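DNA repair protein RAD7 (Saccharomyces cerevisiae, PDB 5ZB2) helps remove DNA damage from nontranscribed DNA as a component of the global genome repair complex, and binds Elc1. Local coordinates at residues S117-A122 and F148-G153. Residues are numbered along the deposited sequence; the frame is centred on the assembly and turned at random.
Sequences SLLYIA and FVIMKG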
loop_
_atom_site.group_PDB
_atom_site.type_symbol
_atom_site.label_atom_id
_atom_site.label_comp_id
_atom_site.label_asym_id
_atom_site.label_seq_id
_atom_site.Cartn_x
_atom_site.Cartn_y
_atom_site.Cartn_z
ATOM N N SER A 117 7.167 6.012 0.960
ATOM C CA SER A 117 7.646 5.341 2.165
ATOM C C SER A 117 8.324 6.327 3.109
ATOM O O SER A 117 8.096 6.293 4.323
ATOM C CB SER A 117 8.615 4.216 1.795
ATOM O OG SER A 117 8.012 3.287 0.920
ATOM N N LEU A 118 9.160 7.214 2.565
ATOM C CA LEU A 118 9.897 8.155 3.402
ATOM C C LEU A 118 8.958 9.132 4.100
ATOM O O LEU A 118 9.156 9.457 5.276
ATOM C CB LEU A 118 10.927 8.908 2.559
ATOM C CG LEU A 118 11.906 9.813 3.309
ATOM C CD1 LEU A 118 12.698 9.039 4.357
ATOM C CD2 LEU A 118 12.841 10.501 2.321
ATOM N N LEU A 119 7.926 9.613 3.394
ATOM C CA LEU A 119 7.004 10.572 3.997
ATOM C C LEU A 119 6.060 9.904 4.994
ATOM O O LEU A 119 5.618 10.550 5.951
ATOM C CB LEU A 119 6.214 11.296 2.907
ATOM C CG LEU A 119 7.055 12.045 1.867
ATOM C CD1 LEU A 119 6.164 12.852 0.936
ATOM C CD2 LEU A 119 8.089 12.952 2.518
ATOM N N TYR A 120 5.737 8.625 4.798
ATOM C CA TYR A 120 5.016 7.885 5.831
ATOM C C TYR A 120 5.808 7.869 7.134
ATOM O O TYR A 120 5.258 8.108 8.215
ATOM C CB TYR A 120 4.742 6.456 5.363
ATOM C CG TYR A 120 3.367 6.215 4.786
ATOM C CD1 TYR A 120 2.978 6.796 3.586
ATOM C CD2 TYR A 120 2.470 5.367 5.425
ATOM C CE1 TYR A 120 1.723 6.557 3.049
ATOM C CE2 TYR A 120 1.216 5.121 4.897
ATOM C CZ TYR A 120 0.848 5.716 3.710
ATOM O OH TYR A 120 -0.400 5.469 3.188
ATOM N N ILE A 121 7.109 7.582 7.046
ATOM C CA ILE A 121 7.957 7.537 8.236
ATOM C C ILE A 121 7.938 8.881 8.954
ATOM O O ILE A 121 7.769 8.952 10.176
ATOM C CB ILE A 121 9.386 7.118 7.850
ATOM C CG1 ILE A 121 9.400 5.644 7.457
ATOM C CG2 ILE A 121 10.375 7.377 8.991
ATOM C CD1 ILE A 121 10.671 5.199 6.786
ATOM N N ALA A 122 8.115 9.969 8.204
ATOM C CA ALA A 122 8.179 11.291 8.819
ATOM C C ALA A 122 6.838 11.722 9.406
ATOM O O ALA A 122 6.809 12.436 10.415
ATOM C CB ALA A 122 8.647 12.322 7.792
ATOM N N PHE A 148 12.954 16.787 5.069
ATOM C CA PHE A 148 13.575 17.611 6.105
ATOM C C PHE A 148 12.652 18.732 6.568
ATOM O O PHE A 148 12.680 19.103 7.746
ATOM C CB PHE A 148 14.898 18.179 5.596
ATOM C CG PHE A 148 15.937 17.130 5.315
ATOM C CD1 PHE A 148 16.161 16.102 6.211
ATOM C CD2 PHE A 148 16.677 17.164 4.146
ATOM C CE1 PHE A 148 17.110 15.133 5.954
ATOM C CE2 PHE A 148 17.624 16.197 3.884
ATOM C CZ PHE A 148 17.839 15.182 4.788
ATOM N N VAL A 149 11.828 19.282 5.674
ATOM C CA VAL A 149 10.833 20.264 6.101
ATOM C C VAL A 149 9.883 19.639 7.117
ATOM O O VAL A 149 9.580 20.230 8.159
ATOM C CB VAL A 149 10.073 20.826 4.885
ATOM C CG1 VAL A 149 8.902 21.705 5.324
ATOM C CG2 VAL A 149 11.016 21.619 3.990
ATOM N N ILE A 150 9.408 18.425 6.830
ATOM C CA ILE A 150 8.489 17.746 7.738
ATOM C C ILE A 150 9.157 17.448 9.073
ATOM O O ILE A 150 8.496 17.453 10.117
ATOM C CB ILE A 150 7.951 16.458 7.079
ATOM C CG1 ILE A 150 7.087 16.815 5.867
ATOM C CG2 ILE A 150 7.140 15.629 8.080
ATOM C CD1 ILE A 150 6.674 15.630 5.030
ATOM N N MET A 151 10.459 17.167 9.066
ATOM C CA MET A 151 11.188 16.835 10.285
ATOM C C MET A 151 11.812 18.056 10.954
ATOM O O MET A 151 12.537 17.900 11.941
ATOM C CB MET A 151 12.288 15.805 9.977
ATOM C CG MET A 151 11.778 14.451 9.486
ATOM S SD MET A 151 10.707 13.610 10.673
ATOM C CE MET A 151 11.854 13.294 12.013
ATOM N N LYS A 152 11.555 19.253 10.438
ATOM C CA LYS A 152 12.112 20.478 10.997
ATOM C C LYS A 152 11.916 20.530 12.507
ATOM O O LYS A 152 10.794 20.400 13.005
ATOM C CB LYS A 152 11.444 21.682 10.328
ATOM C CG LYS A 152 11.963 23.034 10.779
ATOM C CD LYS A 152 11.251 24.161 10.046
ATOM C CE LYS A 152 11.751 25.524 10.497
ATOM N NZ LYS A 152 11.040 26.636 9.805
ATOM N N GLY A 153 13.016 20.710 13.238
ATOM C CA GLY A 153 12.965 20.830 14.679
ATOM C C GLY A 153 12.800 19.530 15.434
ATOM O O GLY A 153 12.864 19.543 16.670
#
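On the helical face of the leucine-rich-repeat domain of Rad7, Ala122 of helix 115-124 meets Ile150 and Met151 of segment 148-153, which lies on the neighbouring helix 141-150. The alanine is the small residue on which two longer ones converge. Its CB points at the other segment and receives the branch methyl CG2 of Ile150 at 3.6 Å and the sulfur SD of Met151 at 3.8 Å. The single methyl is consistent with the close approach here, Ala122 CA and Met151 CA being 6.5 Å apart. The sulfur also lies 3.9 Å from Ala122 CA, so the thioether rests against the main chain as well as the methyl. The bend at chi2 (-60°) brings the methionine sulfur beside the alanine, and a further bend at chi3 turns the terminal methyl CE.

Ile150 divides its work between two branches. With CG2 anti to the backbone N (CG1 at chi1 -66°), that methyl goes to Ala122, while the longer arm carries CD1 to Leu119 CD2 at 3.9 Å. The Leu119 and Ile150 side chains cross at about a right angle, so their contact is a brief touch of methyls. Leu119 also lies near a bound 2-(2-methoxyethoxy)ethanol, probably from the crystallisation liquor. Phe147 of helix 141-150 also packs against Ala122.

Between the two segments, cohesion is therefore apolar, a close packing of methyls and a thioether, with Ala122 and Met151 buried and Leu119 and Ile150 partly exposed. A polar tie comes from just beyond them: Arg154 NH1 hydrogen-bonds to both Ala122 O and Ile150 O, bridging the neighbouring helices through their carbonyls.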